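PDB 4KRR: Wnt inhibitor of Dorsal protein from Drosophila melanogaster, which probably acts as a secreted Wnt ligand of frizzled receptors, seen here as its N-terminal domain and linker. Local coordinates for residues V56-V67 against N118-L126; I66-A75 against C93-Y104. All coordinates share one frame; numbering follows the deposited sequence.

Contact 1. Residues V56-V67 against N118-L126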
loop_
_atom_site.group_PDB
_atom_site.type_symbol
_atom_site.label_atom_id
_atom_site.label_comp_id
_atom_site.label_asym_id
_atom_site.label_seq_id
_atom_site.Cartn_x
_atom_site.Cartn_y
_atom_site.Cartn_z
ATOM N N VAL A 56 -9.555 8.323 0.714
ATOM C CA VAL A 56 -9.255 6.991 1.216
ATOM C C VAL A 56 -8.400 6.184 0.238
ATOM O O VAL A 56 -7.428 5.546 0.641
ATOM C CB VAL A 56 -10.556 6.232 1.541
ATOM C CG1 VAL A 56 -10.279 4.763 1.821
ATOM C CG2 VAL A 56 -11.252 6.890 2.723
ATOM N N TYR A 57 -8.751 6.217 -1.044
ATOM C CA TYR A 57 -7.981 5.481 -2.042
ATOM C C TYR A 57 -6.545 5.991 -2.141
ATOM O O TYR A 57 -5.600 5.204 -2.131
ATOM C CB TYR A 57 -8.635 5.535 -3.426
ATOM C CG TYR A 57 -7.725 4.988 -4.504
ATOM C CD1 TYR A 57 -7.631 3.619 -4.732
ATOM C CD2 TYR A 57 -6.935 5.835 -5.274
ATOM C CE1 TYR A 57 -6.789 3.112 -5.705
ATOM C CE2 TYR A 57 -6.088 5.337 -6.243
ATOM C CZ TYR A 57 -6.021 3.976 -6.456
ATOM O OH TYR A 57 -5.179 3.485 -7.424
ATOM N N VAL A 58 -6.396 7.307 -2.251
ATOM C CA VAL A 58 -5.084 7.921 -2.424
ATOM C C VAL A 58 -4.143 7.587 -1.271
ATOM O O VAL A 58 -2.988 7.218 -1.490
ATOM C CB VAL A 58 -5.193 9.449 -2.600
ATOM C CG1 VAL A 58 -3.814 10.087 -2.610
ATOM C CG2 VAL A 58 -5.940 9.773 -3.886
ATOM N N ALA A 59 -4.648 7.701 -0.048
ATOM C CA ALA A 59 -3.867 7.359 1.134
ATOM C C ALA A 59 -3.533 5.868 1.156
ATOM O O ALA A 59 -2.425 5.478 1.529
ATOM C CB ALA A 59 -4.617 7.757 2.401
ATOM N N ALA A 60 -4.499 5.043 0.759
ATOM C CA ALA A 60 -4.314 3.593 0.721
ATOM C C ALA A 60 -3.269 3.171 -0.307
ATOM O O ALA A 60 -2.353 2.411 0.011
ATOM C CB ALA A 60 -5.639 2.892 0.443
ATOM N N ILE A 61 -3.405 3.662 -1.537
ATOM C CA ILE A 61 -2.477 3.289 -2.602
ATOM C C ILE A 61 -1.076 3.843 -2.331
ATOM O O ILE A 61 -0.075 3.234 -2.711
ATOM C CB ILE A 61 -2.985 3.720 -4.010
ATOM C CG1 ILE A 61 -2.166 3.050 -5.118
ATOM C CG2 ILE A 61 -2.964 5.233 -4.171
ATOM C CD1 ILE A 61 -2.532 1.596 -5.373
ATOM N N SER A 62 -1.006 4.985 -1.652
ATOM C CA SER A 62 0.276 5.600 -1.329
ATOM C C SER A 62 0.993 4.827 -0.226
ATOM O O SER A 62 2.182 4.533 -0.341
ATOM C CB SER A 62 0.091 7.065 -0.926
ATOM O OG SER A 62 -0.523 7.797 -1.972
ATOM N N MET A 63 0.263 4.502 0.838
ATOM C CA MET A 63 0.799 3.673 1.910
ATOM C C MET A 63 1.262 2.320 1.387
ATOM O O MET A 63 2.342 1.847 1.738
ATOM C CB MET A 63 -0.252 3.452 2.996
ATOM C CG MET A 63 0.157 2.405 4.017
ATOM S SD MET A 63 -1.081 2.137 5.290
ATOM C CE MET A 63 -0.348 0.767 6.181
ATOM N N ALA A 64 0.436 1.702 0.549
ATOM C CA ALA A 64 0.740 0.387 -0.002
ATOM C C ALA A 64 2.009 0.408 -0.850
ATOM O O ALA A 64 2.820 -0.516 -0.791
ATOM C CB ALA A 64 -0.437 -0.136 -0.815
ATOM N N ALA A 65 2.176 1.468 -1.633
ATOM C CA ALA A 65 3.330 1.588 -2.518
ATOM C C ALA A 65 4.611 1.829 -1.733
ATOM O O ALA A 65 5.679 1.351 -2.110
ATOM C CB ALA A 65 3.110 2.699 -3.528
ATOM N N ILE A 66 4.499 2.575 -0.641
ATOM C CA ILE A 66 5.646 2.860 0.209
ATOM C C ILE A 66 6.106 1.596 0.932
ATOM O O ILE A 66 7.303 1.312 1.001
ATOM C CB ILE A 66 5.327 3.979 1.226
ATOM C CG1 ILE A 66 5.120 5.308 0.496
ATOM C CG2 ILE A 66 6.444 4.116 2.251
ATOM C CD1 ILE A 66 4.751 6.458 1.409
ATOM N N VAL A 67 5.148 0.839 1.459
ATOM C CA VAL A 67 5.449 -0.408 2.159
ATOM C C VAL A 67 5.979 -1.472 1.196
ATOM O O VAL A 67 6.910 -2.211 1.520
ATOM C CB VAL A 67 4.215 -0.939 2.927
ATOM C CG1 VAL A 67 4.504 -2.304 3.537
ATOM C CG2 VAL A 67 3.795 0.053 4.010
ATOM N N ASN A 118 -8.287 2.185 8.079
ATOM C CA ASN A 118 -7.863 1.950 6.704
ATOM C C ASN A 118 -6.402 1.534 6.603
ATOM O O ASN A 118 -6.034 0.751 5.734
ATOM C CB ASN A 118 -8.137 3.177 5.831
ATOM C CG ASN A 118 -9.620 3.406 5.600
ATOM O OD1 ASN A 118 -10.425 2.479 5.708
ATOM N ND2 ASN A 118 -9.988 4.641 5.277
ATOM N N ARG A 119 -5.568 2.054 7.497
ATOM C CA ARG A 119 -4.170 1.647 7.518
ATOM C C ARG A 119 -4.051 0.179 7.918
ATOM O O ARG A 119 -3.207 -0.550 7.395
ATOM C CB ARG A 119 -3.351 2.545 8.444
ATOM C CG ARG A 119 -3.305 3.990 7.988
ATOM C CD ARG A 119 -2.383 4.819 8.855
ATOM N NE ARG A 119 -2.481 6.241 8.540
ATOM C CZ ARG A 119 -1.769 7.186 9.142
ATOM N NH1 ARG A 119 -0.904 6.857 10.089
ATOM N NH2 ARG A 119 -1.919 8.459 8.800
ATOM N N ARG A 120 -4.911 -0.253 8.838
ATOM C CA ARG A 120 -4.990 -1.665 9.200
ATOM C C ARG A 120 -5.470 -2.510 8.021
ATOM O O ARG A 120 -4.998 -3.627 7.819
ATOM C CB ARG A 120 -5.912 -1.870 10.406
ATOM C CG ARG A 120 -5.310 -1.424 11.729
ATOM C CD ARG A 120 -6.322 -1.504 12.864
ATOM N NE ARG A 120 -6.930 -2.827 12.971
ATOM C CZ ARG A 120 -6.409 -3.838 13.660
ATOM N NH1 ARG A 120 -5.263 -3.682 14.306
ATOM N NH2 ARG A 120 -7.035 -5.006 13.703
ATOM N N VAL A 121 -6.408 -1.970 7.246
ATOM C CA VAL A 121 -6.929 -2.669 6.075
ATOM C C VAL A 121 -5.827 -2.882 5.041
ATOM O O VAL A 121 -5.648 -3.984 4.529
ATOM C CB VAL A 121 -8.097 -1.899 5.422
ATOM C CG1 VAL A 121 -8.507 -2.554 4.104
ATOM C CG2 VAL A 121 -9.279 -1.819 6.376
ATOM N N VAL A 122 -5.094 -1.813 4.744
ATOM C CA VAL A 122 -3.970 -1.880 3.821
ATOM C C VAL A 122 -2.886 -2.821 4.346
ATOM O O VAL A 122 -2.278 -3.573 3.584
ATOM C CB VAL A 122 -3.378 -0.479 3.575
ATOM C CG1 VAL A 122 -2.108 -0.564 2.739
ATOM C CG2 VAL A 122 -4.411 0.413 2.902
ATOM N N GLY A 123 -2.657 -2.780 5.654
ATOM C CA GLY A 123 -1.679 -3.645 6.285
ATOM C C GLY A 123 -1.995 -5.117 6.092
ATOM O O GLY A 123 -1.128 -5.901 5.712
ATOM N N ALA A 124 -3.247 -5.484 6.350
ATOM C CA ALA A 124 -3.701 -6.864 6.213
ATOM C C ALA A 124 -3.638 -7.347 4.765
ATOM O O ALA A 124 -3.334 -8.509 4.502
ATOM C CB ALA A 124 -5.113 -7.009 6.756
ATOM N N LEU A 125 -3.931 -6.446 3.834
ATOM C CA LEU A 125 -3.895 -6.769 2.414
ATOM C C LEU A 125 -2.486 -7.147 1.978
ATOM O O LEU A 125 -2.283 -8.162 1.318
ATOM C CB LEU A 125 -4.388 -5.588 1.582
ATOM C CG LEU A 125 -4.158 -5.737 0.076
ATOM C CD1 LEU A 125 -5.101 -6.773 -0.534
ATOM C CD2 LEU A 125 -4.288 -4.393 -0.617
ATOM N N LEU A 126 -1.518 -6.320 2.355
ATOM C CA LEU A 126 -0.120 -6.563 2.019
ATOM C C LEU A 126 0.399 -7.850 2.647
ATOM O O LEU A 126 1.314 -8.480 2.118
ATOM C CB LEU A 126 0.743 -5.380 2.456
ATOM C CG LEU A 126 0.431 -4.068 1.736
ATOM C CD1 LEU A 126 1.143 -2.907 2.403
ATOM C CD2 LEU A 126 0.816 -4.165 0.269
#

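Contact 2. Residues I66-A75 against C93-Y104. With NA (sodium ion), chain F.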
loop_
_atom_site.group_PDB
_atom_site.type_symbol
_atom_site.label_atom_id
_atom_site.label_comp_id
_atom_site.label_asym_id
_atom_site.label_seq_id
_atom_site.Cartn_x
_atom_site.Cartn_y
_atom_site.Cartn_z
ATOM N N ILE A 66 4.499 2.575 -0.641
ATOM C CA ILE A 66 5.646 2.860 0.209
ATOM C C ILE A 66 6.106 1.596 0.932
ATOM O O ILE A 66 7.303 1.312 1.001
ATOM C CB ILE A 66 5.327 3.979 1.226
ATOM C CG1 ILE A 66 5.120 5.308 0.496
ATOM C CG2 ILE A 66 6.444 4.116 2.251
ATOM C CD1 ILE A 66 4.751 6.458 1.409
ATOM N N VAL A 67 5.148 0.839 1.459
ATOM C CA VAL A 67 5.449 -0.408 2.159
ATOM C C VAL A 67 5.979 -1.472 1.196
ATOM O O VAL A 67 6.910 -2.211 1.520
ATOM C CB VAL A 67 4.215 -0.939 2.927
ATOM C CG1 VAL A 67 4.504 -2.304 3.537
ATOM C CG2 VAL A 67 3.795 0.053 4.010
ATOM N N HIS A 68 5.386 -1.535 0.006
ATOM C CA HIS A 68 5.841 -2.453 -1.033
ATOM C C HIS A 68 7.283 -2.138 -1.417
ATOM O O HIS A 68 8.102 -3.040 -1.598
ATOM C CB HIS A 68 4.934 -2.355 -2.263
ATOM C CG HIS A 68 5.203 -3.395 -3.307
ATOM N ND1 HIS A 68 6.236 -3.292 -4.214
ATOM C CD2 HIS A 68 4.561 -4.551 -3.600
ATOM C CE1 HIS A 68 6.224 -4.342 -5.015
ATOM N NE2 HIS A 68 5.217 -5.121 -4.665
ATOM N N THR A 69 7.587 -0.849 -1.534
ATOM C CA THR A 69 8.933 -0.407 -1.875
ATOM C C THR A 69 9.909 -0.756 -0.757
ATOM O O THR A 69 11.001 -1.265 -1.011
ATOM C CB THR A 69 8.977 1.113 -2.140
ATOM O OG1 THR A 69 8.114 1.434 -3.237
ATOM C CG2 THR A 69 10.394 1.562 -2.470
ATOM N N LEU A 70 9.500 -0.487 0.480
ATOM C CA LEU A 70 10.336 -0.743 1.648
ATOM C C LEU A 70 10.587 -2.235 1.847
ATOM O O LEU A 70 11.706 -2.650 2.150
ATOM C CB LEU A 70 9.702 -0.141 2.906
ATOM C CG LEU A 70 10.440 -0.391 4.223
ATOM C CD1 LEU A 70 11.859 0.155 4.156
ATOM C CD2 LEU A 70 9.679 0.217 5.396
ATOM N N THR A 71 9.540 -3.035 1.678
ATOM C CA THR A 71 9.654 -4.483 1.799
ATOM C C THR A 71 10.609 -5.047 0.750
ATOM O O THR A 71 11.486 -5.859 1.060
ATOM C CB THR A 71 8.285 -5.165 1.628
ATOM O OG1 THR A 71 7.357 -4.624 2.575
ATOM C CG2 THR A 71 8.403 -6.669 1.835
ATOM N N LYS A 72 10.435 -4.604 -0.491
ATOM C CA LYS A 72 11.232 -5.103 -1.607
ATOM C C LYS A 72 12.695 -4.694 -1.485
ATOM O O LYS A 72 13.593 -5.517 -1.659
ATOM C CB LYS A 72 10.653 -4.612 -2.937
ATOM C CG LYS A 72 11.309 -5.216 -4.166
ATOM C CD LYS A 72 10.592 -4.789 -5.438
ATOM C CE LYS A 72 11.180 -5.475 -6.662
ATOM N NZ LYS A 72 10.485 -5.076 -7.917
ATOM N N ASP A 73 12.929 -3.422 -1.180
ATOM C CA ASP A 73 14.289 -2.903 -1.062
ATOM C C ASP A 73 15.053 -3.531 0.099
ATOM O O ASP A 73 16.266 -3.727 0.015
ATOM C CB ASP A 73 14.275 -1.379 -0.937
ATOM C CG ASP A 73 13.924 -0.693 -2.241
ATOM O OD1 ASP A 73 13.276 -1.335 -3.095
ATOM O OD2 ASP A 73 14.295 0.486 -2.412
ATOM N N CYS A 74 14.345 -3.845 1.179
ATOM C CA CYS A 74 14.955 -4.521 2.320
ATOM C C CYS A 74 15.439 -5.907 1.921
ATOM O O CYS A 74 16.554 -6.307 2.255
ATOM C CB CYS A 74 13.968 -4.632 3.484
ATOM S SG CYS A 74 13.802 -3.130 4.479
ATOM N N ALA A 75 14.591 -6.633 1.200
ATOM C CA ALA A 75 14.930 -7.972 0.738
ATOM C C ALA A 75 16.084 -7.933 -0.259
ATOM O O ALA A 75 16.908 -8.844 -0.302
ATOM C CB ALA A 75 13.715 -8.640 0.121
ATOM N N CYS A 93 16.419 -13.747 -0.674
ATOM C CA CYS A 93 15.868 -13.223 0.573
ATOM C C CYS A 93 14.355 -13.037 0.502
ATOM O O CYS A 93 13.848 -12.305 -0.347
ATOM C CB CYS A 93 16.540 -11.897 0.936
ATOM S SG CYS A 93 16.016 -11.211 2.521
ATOM N N ALA A 94 13.638 -13.698 1.406
ATOM C CA ALA A 94 12.182 -13.633 1.428
ATOM C C ALA A 94 11.683 -12.272 1.900
ATOM O O ALA A 94 12.255 -11.669 2.810
ATOM C CB ALA A 94 11.613 -14.738 2.305
ATOM N N HIS A 95 10.613 -11.794 1.277
ATOM C CA HIS A 95 10.032 -10.514 1.653
ATOM C C HIS A 95 9.403 -10.589 3.036
ATOM O O HIS A 95 8.855 -11.622 3.425
ATOM C CB HIS A 95 9.003 -10.059 0.617
ATOM C CG HIS A 95 9.610 -9.580 -0.664
ATOM N ND1 HIS A 95 8.955 -8.723 -1.523
ATOM C CD2 HIS A 95 10.812 -9.837 -1.233
ATOM C CE1 HIS A 95 9.729 -8.472 -2.565
ATOM N NE2 HIS A 95 10.861 -9.137 -2.413
ATOM N N GLU A 96 9.496 -9.488 3.777
ATOM C CA GLU A 96 8.940 -9.404 5.122
ATOM C C GLU A 96 8.070 -8.158 5.257
ATOM O O GLU A 96 8.491 -7.164 5.851
ATOM C CB GLU A 96 10.067 -9.378 6.159
ATOM C CG GLU A 96 10.927 -10.635 6.173
ATOM C CD GLU A 96 12.169 -10.493 7.034
ATOM O OE1 GLU A 96 13.033 -9.652 6.708
ATOM O OE2 GLU A 96 12.282 -11.228 8.038
ATOM N N PRO A 97 6.846 -8.210 4.704
ATOM C CA PRO A 97 5.941 -7.055 4.703
ATOM C C PRO A 97 5.530 -6.619 6.107
ATOM O O PRO A 97 5.319 -5.430 6.337
ATOM C CB PRO A 97 4.722 -7.562 3.920
ATOM C CG PRO A 97 4.784 -9.048 4.026
ATOM C CD PRO A 97 6.239 -9.390 4.062
ATOM N N THR A 98 5.425 -7.567 7.032
ATOM C CA THR A 98 5.049 -7.245 8.404
ATOM C C THR A 98 6.107 -6.372 9.081
ATOM O O THR A 98 5.774 -5.420 9.790
ATOM C CB THR A 98 4.796 -8.519 9.231
ATOM O OG1 THR A 98 3.704 -9.247 8.655
ATOM C CG2 THR A 98 4.456 -8.167 10.673
ATOM N N LYS A 99 7.377 -6.695 8.851
ATOM C CA LYS A 99 8.478 -5.888 9.365
ATOM C C LYS A 99 8.393 -4.466 8.817
ATOM O O LYS A 99 8.588 -3.494 9.549
ATOM C CB LYS A 99 9.826 -6.505 8.988
ATOM C CG LYS A 99 10.082 -7.882 9.580
ATOM C CD LYS A 99 10.201 -7.822 11.092
ATOM C CE LYS A 99 10.669 -9.153 11.656
ATOM N NZ LYS A 99 12.003 -9.541 11.117
ATOM N N ALA A 100 8.093 -4.358 7.525
ATOM C CA ALA A 100 7.989 -3.067 6.856
ATOM C C ALA A 100 6.791 -2.272 7.362
ATOM O O ALA A 100 6.868 -1.054 7.522
ATOM C CB ALA A 100 7.905 -3.257 5.353
ATOM N N LEU A 101 5.686 -2.967 7.612
ATOM C CA LEU A 101 4.490 -2.336 8.164
ATOM C C LEU A 101 4.738 -1.735 9.550
ATOM O O LEU A 101 4.078 -0.776 9.948
ATOM C CB LEU A 101 3.343 -3.343 8.235
ATOM C CG LEU A 101 2.643 -3.634 6.910
ATOM C CD1 LEU A 101 1.724 -4.832 7.050
ATOM C CD2 LEU A 101 1.868 -2.406 6.451
ATOM N N GLU A 102 5.690 -2.305 10.282
ATOM C CA GLU A 102 6.013 -1.816 11.618
ATOM C C GLU A 102 6.874 -0.554 11.551
ATOM O O GLU A 102 6.666 0.392 12.316
ATOM C CB GLU A 102 6.705 -2.904 12.443
ATOM C CG GLU A 102 5.806 -4.095 12.785
ATOM C CD GLU A 102 6.572 -5.259 13.388
ATOM O OE1 GLU A 102 7.820 -5.241 13.329
ATOM O OE2 GLU A 102 5.922 -6.188 13.916
ATOM N N GLN A 103 7.839 -0.537 10.635
ATOM C CA GLN A 103 8.645 0.659 10.410
ATOM C C GLN A 103 7.782 1.794 9.862
ATOM O O GLN A 103 8.053 2.971 10.107
ATOM C CB GLN A 103 9.812 0.369 9.460
ATOM C CG GLN A 103 10.758 -0.717 9.956
ATOM C CD GLN A 103 12.185 -0.517 9.481
ATOM O OE1 GLN A 103 12.617 0.609 9.232
ATOM N NE2 GLN A 103 12.925 -1.613 9.356
ATOM N N TYR A 104 6.738 1.431 9.124
ATOM C CA TYR A 104 5.803 2.416 8.599
ATOM C C TYR A 104 4.992 3.033 9.731
ATOM O O TYR A 104 4.822 4.250 9.789
ATOM C CB TYR A 104 4.870 1.784 7.560
ATOM C CG TYR A 104 3.933 2.777 6.899
ATOM C CD1 TYR A 104 2.708 3.097 7.473
ATOM C CD2 TYR A 104 4.277 3.397 5.703
ATOM C CE1 TYR A 104 1.854 4.007 6.879
ATOM C CE2 TYR A 104 3.425 4.308 5.098
ATOM C CZ TYR A 104 2.216 4.609 5.693
ATOM O OH TYR A 104 1.363 5.512 5.104
HETATM NA NA NA F . 18.344 -4.396 2.852
HETATM O O HOH W 1 11.453 -7.354 3.087
#

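Contact 1. Residues V56-V67 against N118-L126
The carbonyl oxygen of Arg119 takes the backbone N-H of Gly123 in its own helix and, on the neighbouring helix, has the Met63 methyl against it, with Met63 CE 3.4 Å from Arg119 O. Met63 gets there because its CG lies anti to the backbone N (chi1 170°) and the rest of the chain is fully extended. On the way its sulfur runs along Arg119, SD lying 3.9 Å from Arg119 CB, and it slides past Val122, the two side chains pointing in opposite directions. Val122 uses both its branches: CG2 sits 3.7 Å from Ala60 CB, while CG1 faces the Met63 sulfur and, at 4.0 Å, Ala64 CB. At one end of the contact Val56 lies across the Asn118 amide at about a right angle, its CG1 3.5 Å from Asn118 ND2. This is plain van der Waals contact; on the polar side both amide atoms are hydrogen-bonded outside the two helices, OD1 taking the backbone N of Val195. At the other end Leu126 CD1 meets Val67 CG1 at 3.6 Å. No hydrogen bond joins the two helices. The side-chain polar bond within them lies on the far flank, where Ser62 OG donates to Val58 O over 2.6 Å, coming from the face of that carbonyl opposite the Ser62 N-H; Asn43 ND2 bonds to the same hydroxyl. The axes come within 9.8 Å and cross at -42°. Val56, Ala60 and Ala64 form one row four residues apart, and Asn118, Val122 and Leu126 form another, an arrangement consistent with ridges-into-grooves packing in the buried helical core of the Wnt N-terminal domain.

Contact 2. Residues I66-A75 against C93-Y104
In the helical N-terminal domain of this Wnt, the C-terminal end of helix 53-75 crosses the start of helix 97-107 and the extended loop leading into it, with Thr71 set against Pro97 and Ala100. The helix axes are 8.6 Å apart and run at 123° to each other. Thr71 OG1, anti to its own carbonyl carbon (chi1 -56°), donates to Val67 O and presses on the Ala100 methyl, OG1 to CB 3.1 Å; its CG2 turns the other way, to His95 CB and the Glu96 amide. Replacing Thr71 with an alanine takes away both branches, and would probably open a gap beside Ala100 and His95. A water joins Thr71 O to Glu96 N, which donates to it over 3.0 Å. Farther back, Val67 CG2 reaches Tyr104 CD2 at 3.8 Å, and Ile66 CG2 comes to the edge of that ring. Leu70 CD2 lies 3.9 Å from Ala100 CB. Near the helix end Cys74 O binds the sodium ion, while disulfides tie Cys74 to Cys82 and Cys93 to Cys84. Lys72 CA makes an off-centre CH-pi contact with the His95 ring, whose CD2 lies 3.4 Å from Ala75 CB.

Overall arrangement
Helix 53-75 carries both contacts and Ile66 and Val67 belong to each segment pair, so contact 2 continues along the helix from contact 1. Contact 1 lies near the centre of the chain and is almost entirely buried and apolar. Contact 2, about 13 Å away between centres, starts just as apolar but becomes partly exposed toward the helix end, where a bridging water, a histidine ring, disulfides and sodium appear. The second partners, helices 113-127 and 97-107, are successive in the chain and also meet each other: Leu101 CD1 lies 3.3 Å from Gly123 O. Met63 touches Leu101 and Tyr104 too, making the three helices one continuous packing unit.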